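Side-chain contacts in beta-n-acetylhexosaminidase (PDB 4AZI), which probably removes terminal beta-linked N-acetylglucosamine residues from glycans, as a family 20 exo-beta-D-N-acetylglucosaminidase catalytic module of the pneumococcal enzyme StrH: residues K20-L24 and N25-R29; A335-E339 and E340-E344; L345-A348 and F349-N353. The protein carries 2 engineered substitutions. All coordinates share one frame; numbering follows the deposited sequence.

Interaction 1: residues K20-L24 and N25-R29; sequences KYFTL and NQLKR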
# COMPACT_ATOMS: atom_id res chain seq x y z
N LYS A 20 -0.93 -7.40 11.17
CA LYS A 20 0.21 -7.83 11.99
C LYS A 20 1.09 -6.65 12.38
O LYS A 20 1.32 -5.74 11.58
CB LYS A 20 1.01 -8.88 11.23
CG LYS A 20 2.11 -9.57 12.02
CD LYS A 20 2.77 -10.65 11.17
CE LYS A 20 4.03 -11.19 11.83
NZ LYS A 20 3.72 -11.89 13.10
N TYR A 21 1.60 -6.66 13.62
CA TYR A 21 2.48 -5.59 14.10
C TYR A 21 3.88 -5.75 13.52
O TYR A 21 4.46 -6.84 13.53
CB TYR A 21 2.51 -5.53 15.63
CG TYR A 21 3.37 -4.41 16.19
CD1 TYR A 21 2.87 -3.11 16.33
CD2 TYR A 21 4.70 -4.64 16.56
CE1 TYR A 21 3.66 -2.08 16.83
CE2 TYR A 21 5.50 -3.62 17.05
CZ TYR A 21 4.98 -2.34 17.19
OH TYR A 21 5.79 -1.33 17.68
N PHE A 22 4.42 -4.64 13.01
CA PHE A 22 5.82 -4.55 12.61
C PHE A 22 6.46 -3.43 13.42
O PHE A 22 5.88 -2.34 13.53
CB PHE A 22 5.95 -4.23 11.11
CG PHE A 22 5.70 -5.40 10.19
CD1 PHE A 22 4.41 -5.81 9.90
CD2 PHE A 22 6.77 -6.08 9.60
CE1 PHE A 22 4.18 -6.89 9.05
CE2 PHE A 22 6.54 -7.16 8.75
CZ PHE A 22 5.24 -7.56 8.48
N THR A 23 7.63 -3.67 13.98
CA THR A 23 8.32 -2.62 14.73
C THR A 23 8.88 -1.61 13.75
O THR A 23 9.15 -1.95 12.59
CB THR A 23 9.49 -3.15 15.58
OG1 THR A 23 10.56 -3.56 14.72
CG2 THR A 23 9.06 -4.32 16.45
N LEU A 24 9.08 -0.38 14.21
CA LEU A 24 9.73 0.64 13.39
C LEU A 24 11.06 0.16 12.81
O LEU A 24 11.33 0.40 11.63
CB LEU A 24 9.88 1.96 14.16
CG LEU A 24 10.73 3.09 13.56
CD1 LEU A 24 10.16 3.62 12.25
CD2 LEU A 24 10.89 4.22 14.58
N ASN A 25 11.89 -0.51 13.61
CA ASN A 25 13.15 -1.04 13.09
C ASN A 25 12.97 -2.08 11.99
O ASN A 25 13.77 -2.13 11.05
CB ASN A 25 14.03 -1.59 14.22
CG ASN A 25 14.73 -0.49 15.00
OD1 ASN A 25 14.96 0.60 14.48
ND2 ASN A 25 15.06 -0.77 16.26
N GLN A 26 11.92 -2.90 12.08
CA GLN A 26 11.64 -3.87 11.03
C GLN A 26 11.31 -3.15 9.72
O GLN A 26 11.77 -3.57 8.66
CB GLN A 26 10.51 -4.82 11.44
CG GLN A 26 10.96 -5.94 12.37
CD GLN A 26 9.80 -6.74 12.94
OE1 GLN A 26 8.75 -6.19 13.25
NE2 GLN A 26 10.00 -8.05 13.09
N LEU A 27 10.55 -2.07 9.81
CA LEU A 27 10.13 -1.32 8.63
C LEU A 27 11.28 -0.53 8.02
O LEU A 27 11.41 -0.47 6.79
CB LEU A 27 8.92 -0.44 8.95
CG LEU A 27 7.71 -1.25 9.45
CD1 LEU A 27 6.67 -0.36 10.12
CD2 LEU A 27 7.09 -2.09 8.34
N LYS A 28 12.13 0.04 8.87
CA LYS A 28 13.36 0.70 8.42
C LYS A 28 14.24 -0.26 7.61
O LYS A 28 14.76 0.12 6.57
CB LYS A 28 14.15 1.27 9.60
CG LYS A 28 13.62 2.59 10.17
CD LYS A 28 14.42 3.00 11.41
CE LYS A 28 14.71 4.50 11.43
NZ LYS A 28 15.58 4.93 12.57
N ARG A 29 14.39 -1.49 8.09
CA ARG A 29 15.13 -2.53 7.36
C ARG A 29 14.54 -2.86 5.98
O ARG A 29 15.28 -3.08 5.01
CB ARG A 29 15.22 -3.81 8.18
CG ARG A 29 16.20 -3.74 9.33
CD ARG A 29 16.95 -5.05 9.44
NE ARG A 29 17.98 -5.15 8.41
CZ ARG A 29 18.67 -6.25 8.11
NH1 ARG A 29 18.44 -7.39 8.76
NH2 ARG A 29 19.59 -6.22 7.16
O HOH W 1 7.28 -7.41 15.23

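Interaction 2: residues A335-E339 and E340-E344; sequences AEYKE and EEIFE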
# COMPACT_ATOMS: atom_id res chain seq x y z
N ALA A 335 1.65 -15.97 12.29
CA ALA A 335 2.78 -16.53 11.56
C ALA A 335 4.00 -15.66 11.74
O ALA A 335 3.90 -14.43 11.81
CB ALA A 335 2.44 -16.68 10.08
N GLU A 336 5.16 -16.30 11.84
CA GLU A 336 6.41 -15.60 12.09
C GLU A 336 6.85 -14.83 10.85
O GLU A 336 6.99 -15.40 9.78
CB GLU A 336 7.49 -16.59 12.52
CG GLU A 336 8.83 -15.95 12.85
CD GLU A 336 9.95 -16.96 13.02
OE1 GLU A 336 9.71 -18.17 12.85
OE2 GLU A 336 11.09 -16.53 13.31
N TYR A 337 7.05 -13.52 11.00
CA TYR A 337 7.63 -12.73 9.92
C TYR A 337 9.11 -13.07 9.80
O TYR A 337 9.89 -12.84 10.73
CB TYR A 337 7.42 -11.22 10.15
CG TYR A 337 8.29 -10.34 9.27
CD1 TYR A 337 8.14 -10.33 7.88
CD2 TYR A 337 9.28 -9.52 9.82
CE1 TYR A 337 8.93 -9.52 7.07
CE2 TYR A 337 10.08 -8.71 9.02
CZ TYR A 337 9.90 -8.72 7.65
OH TYR A 337 10.69 -7.94 6.84
N LYS A 338 9.47 -13.65 8.66
CA LYS A 338 10.85 -13.97 8.36
C LYS A 338 11.37 -13.02 7.29
O LYS A 338 11.15 -13.21 6.09
CB LYS A 338 11.00 -15.43 7.93
CG LYS A 338 10.95 -16.42 9.08
CD LYS A 338 10.96 -17.84 8.55
CE LYS A 338 10.32 -18.80 9.54
NZ LYS A 338 9.78 -20.00 8.84
N GLU A 339 12.06 -11.98 7.76
CA GLU A 339 12.65 -10.95 6.94
C GLU A 339 13.32 -11.48 5.66
O GLU A 339 13.11 -10.95 4.56
CB GLU A 339 13.64 -10.16 7.80
CG GLU A 339 14.60 -9.27 7.06
CD GLU A 339 15.44 -8.45 8.01
OE1 GLU A 339 14.91 -7.48 8.58
OE2 GLU A 339 16.63 -8.80 8.19
N GLU A 340 14.11 -12.54 5.82
CA GLU A 340 14.85 -13.17 4.72
C GLU A 340 13.98 -13.70 3.57
O GLU A 340 14.39 -13.68 2.41
CB GLU A 340 15.80 -14.27 5.25
CG GLU A 340 15.12 -15.50 5.85
CD GLU A 340 14.76 -15.39 7.33
OE1 GLU A 340 15.02 -14.33 7.98
OE2 GLU A 340 14.22 -16.38 7.87
N GLU A 341 12.78 -14.18 3.89
CA GLU A 341 11.83 -14.61 2.87
C GLU A 341 11.41 -13.40 2.02
O GLU A 341 11.42 -13.46 0.79
CB GLU A 341 10.59 -15.24 3.50
CG GLU A 341 10.82 -16.60 4.13
CD GLU A 341 9.55 -17.16 4.74
OE1 GLU A 341 8.65 -16.37 5.09
OE2 GLU A 341 9.44 -18.40 4.87
N ILE A 342 11.05 -12.32 2.70
CA ILE A 342 10.60 -11.08 2.05
C ILE A 342 11.71 -10.48 1.20
O ILE A 342 11.46 -9.98 0.11
CB ILE A 342 10.05 -10.07 3.09
CG1 ILE A 342 8.63 -10.45 3.51
CG2 ILE A 342 10.02 -8.65 2.53
CD1 ILE A 342 8.50 -11.74 4.29
N PHE A 343 12.94 -10.55 1.72
CA PHE A 343 14.12 -10.03 1.03
C PHE A 343 14.42 -10.84 -0.23
O PHE A 343 14.75 -10.26 -1.27
CB PHE A 343 15.33 -9.99 1.98
CG PHE A 343 15.30 -8.85 2.97
CD1 PHE A 343 14.15 -8.08 3.16
CD2 PHE A 343 16.42 -8.57 3.74
CE1 PHE A 343 14.13 -7.04 4.07
CE2 PHE A 343 16.41 -7.52 4.66
CZ PHE A 343 15.26 -6.76 4.83
N GLU A 344 14.31 -12.16 -0.15
CA GLU A 344 14.50 -12.99 -1.35
C GLU A 344 13.45 -12.66 -2.43
O GLU A 344 13.78 -12.54 -3.61
CB GLU A 344 14.49 -14.48 -1.03
CG GLU A 344 14.82 -15.34 -2.25
CD GLU A 344 14.64 -16.83 -2.02
OE1 GLU A 344 14.22 -17.23 -0.91
OE2 GLU A 344 14.92 -17.61 -2.96
O HOH W 2 7.64 -14.78 6.99

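Interaction 3: residues L345-A348 and F349-N353; sequences LMTA and FADHN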
# COMPACT_ATOMS: atom_id res chain seq x y z
N LEU A 345 12.20 -12.50 -2.01
CA LEU A 345 11.12 -12.17 -2.94
C LEU A 345 11.36 -10.80 -3.59
O LEU A 345 11.27 -10.68 -4.81
CB LEU A 345 9.77 -12.22 -2.22
CG LEU A 345 8.47 -12.10 -3.03
CD1 LEU A 345 8.44 -13.06 -4.22
CD2 LEU A 345 7.27 -12.34 -2.13
N MET A 346 11.69 -9.80 -2.77
CA MET A 346 12.04 -8.47 -3.26
C MET A 346 13.22 -8.49 -4.24
O MET A 346 13.17 -7.83 -5.26
CB MET A 346 12.36 -7.53 -2.10
CG MET A 346 11.15 -7.13 -1.28
SD MET A 346 11.64 -6.21 0.18
CE MET A 346 12.12 -4.64 -0.55
N THR A 347 14.27 -9.24 -3.89
CA THR A 347 15.47 -9.32 -4.71
C THR A 347 15.18 -9.96 -6.08
O THR A 347 15.63 -9.46 -7.11
CB THR A 347 16.60 -10.09 -3.98
OG1 THR A 347 16.87 -9.45 -2.73
CG2 THR A 347 17.87 -10.15 -4.81
N ALA A 348 14.41 -11.05 -6.07
CA ALA A 348 14.00 -11.74 -7.29
C ALA A 348 13.26 -10.83 -8.28
O ALA A 348 13.57 -10.81 -9.47
CB ALA A 348 13.17 -12.97 -6.96
N PHE A 349 12.29 -10.06 -7.77
CA PHE A 349 11.53 -9.09 -8.58
C PHE A 349 12.46 -8.01 -9.17
O PHE A 349 12.34 -7.66 -10.34
CB PHE A 349 10.40 -8.47 -7.75
CG PHE A 349 9.34 -7.75 -8.56
CD1 PHE A 349 8.86 -8.29 -9.75
CD2 PHE A 349 8.80 -6.55 -8.10
CE1 PHE A 349 7.88 -7.62 -10.49
CE2 PHE A 349 7.81 -5.89 -8.82
CZ PHE A 349 7.35 -6.43 -10.02
N ALA A 350 13.39 -7.51 -8.36
CA ALA A 350 14.36 -6.52 -8.84
C ALA A 350 15.30 -7.13 -9.88
O ALA A 350 15.56 -6.52 -10.92
CB ALA A 350 15.14 -5.93 -7.68
N ASP A 351 15.80 -8.34 -9.60
CA ASP A 351 16.74 -9.02 -10.50
C ASP A 351 16.15 -9.38 -11.87
O ASP A 351 16.86 -9.35 -12.88
CB ASP A 351 17.34 -10.27 -9.84
CG ASP A 351 18.46 -9.92 -8.88
OD1 ASP A 351 18.94 -8.77 -8.91
OD2 ASP A 351 18.86 -10.80 -8.10
N HIS A 352 14.87 -9.73 -11.89
CA HIS A 352 14.19 -10.05 -13.14
C HIS A 352 13.84 -8.83 -13.95
O HIS A 352 13.49 -8.93 -15.12
CB HIS A 352 12.93 -10.88 -12.87
CG HIS A 352 13.21 -12.33 -12.60
ND1 HIS A 352 13.86 -13.13 -13.48
CD2 HIS A 352 12.89 -13.14 -11.51
CE1 HIS A 352 13.96 -14.37 -12.97
NE2 HIS A 352 13.36 -14.38 -11.77
N ASN A 353 13.93 -7.65 -13.33
CA ASN A 353 13.52 -6.39 -13.97
C ASN A 353 14.55 -5.27 -13.80
O ASN A 353 14.19 -4.15 -13.39
CB ASN A 353 12.17 -5.94 -13.40
CG ASN A 353 11.03 -6.84 -13.82
OD1 ASN A 353 10.63 -6.83 -14.98
ND2 ASN A 353 10.49 -7.60 -12.87

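Interaction 1: residues K20-L24 and N25-R29
Gln-26 OE1 is held by two donors: the backbone N of Thr-23, 2.9 Å away, and a water at 2.8 Å from the same OE1. The amide N-H of Thr-23 is aimed well, with an N-H...O angle of 165°, and it meets OE1 in the carbonyl plane on a lone pair. The water also reaches Tyr-21 O, two residues before the cap, though only weakly. The return bond runs from Gln-26 N to Thr-23 OG1 (3.0 Å, 153°), so backbone and side chain of each residue serve the other. This reciprocal pair is a capping box, with Thr-23 as the N-cap. Its hydroxyl can face the helix because OG1 sits between the backbone N and the carbonyl carbon (chi1 70°); the glutamine chain runs extended beyond CG and crosses the threonine side chain at about a right angle, its CG 3.4 Å from Thr-23 OG1. Flanking the box, Leu-27 CD2 lies 3.7 Å from Phe-22 CB, an apolar touch between the residue before the N-cap and the fourth after it, the positions of a hydrophobic staple. Backbone bonds from Leu-27 N to Thr-23 O and from Lys-28 N to Leu-24 O begin the regular helix, while the ammonium of Lys-28 is engaged by Glu-99. The cap thus turns the chain from the loop after strand 10-16 into helix 24-37; Leu-24 and Leu-27 lean on Leu-100 of helix 94-106, and Phe-22 meets Tyr-337, in the loop after strand 321-329, edge-to-face.

Interaction 2: residues A335-E339 and E340-E344
This is a local helix-start contact, in which the loop leaving strand 321-329 turns into helix 339-352 and side chains on each side of the junction fold back on one another. The clearest evidence is the pair Glu-339 and Phe-343, one helical turn apart. Glu-339 CG lies over one face of the ring, 3.5 Å from the Phe-343 ring centroid and 18° off the normal, a CH-pi contact. The carboxylate follows it in a stack, its plane only 4° from that of the ring. With CG of Glu-339 set opposite its own amide nitrogen (chi1 166°), the extended chain reaches the aromatic face; OE2 is paired with Arg-29 NH1, at a modelled distance too short to be taken at face value. At the N-cap, Lys-338 O accepts from Glu-341 N at 2.9 Å, a bent bond whose donor stands above the carbonyl plane. A water ties the same turn together: it donates to Glu-341 OE1 (2.7 Å) and to Glu-336 O, and accepts from Lys-338 N. Tyr-281 OH is a further partner of that carboxylate oxygen. Lys-338 NZ stays 4.3 Å from Glu-341 OE2, beyond salt-bridge range, so any attraction there is probably modest. Tyr-337 CE1 packs 3.6 Å from CD1 of the buried Ile-342, the two side chains crossing at about a right angle. Tyr-337 also rests on Gln-26 and Ile-30 of helix 24-37, as Phe-343 does on Lys-33, whereas Glu-341 touches Leu-294 of helix 294-303.

Interaction 3: residues L345-A348 and F349-N353
Thr-347 and Asp-351 make the main side-chain approach, lying side by side and pointing the same way, with Thr-347 CG2 3.5 Å from Asp-351 OD2. That is a methyl-to-carboxylate touch: the hydroxyl of Thr-347 turns back to Phe-343 O, and Asp-351 OD1 is taken by Arg-399 in a salt bridge. Thr-347 places CG2 across from its backbone N and OG1 across from its carbonyl carbon (chi1 -57°), which presents the methyl to the aspartate. The ring of His-352 meets the backbone instead, its CD2 3.2 Å from Ala-348 O.

Backbone hydrogen bonds follow the i to i+4 pattern of an alpha helix. Asp-351 N to Thr-347 O is the shortest at 2.7 Å, with the donor nearly on the line of the carbonyl. In the bonds from Phe-349 N to Leu-345 O, from Ala-350 N to Met-346 O and from His-352 N to Ala-348 O, the donors are tilted by a little over 20° from the carbonyl planes. Together they carry the last turns of helix 339-352, which follows the final strand, 321-329, of the closed eight-stranded parallel barrel of this TIM-barrel family.

At the C-terminal end, the Asn-353 side chain folds back: its ND2 donates to Phe-349 O at 3.1 Å, in that carbonyl plane.

Apolar contacts run to three neighbours: Leu-345 and Phe-349 lie on Leu-326 of strand 321-329, Met-346 reaches Ala-34 and Leu-37 of helix 24-37, and Ala-348 touches Thr-301 of helix 294-303.

From the N terminus, interaction 1 comes first, at the turn from the loop after strand 10-16 into helix 24-37. The chain then completes the rest of the barrel before interaction 2 makes another loop-to-helix turn after strand 321-329, and interaction 3 continues along helix 339-352 to its end. All three are local, in series, and none nests within or crosses another. Interactions 1 and 2 nevertheless touch: besides the pairs already described, Lys-20 NZ probably bonds to Ala-335 O. They join the chain after strand 10-16 to that after strand 321-329, neighbours where the barrel closes. Interactions 2 and 3 adjoin in sequence on helix 339-352.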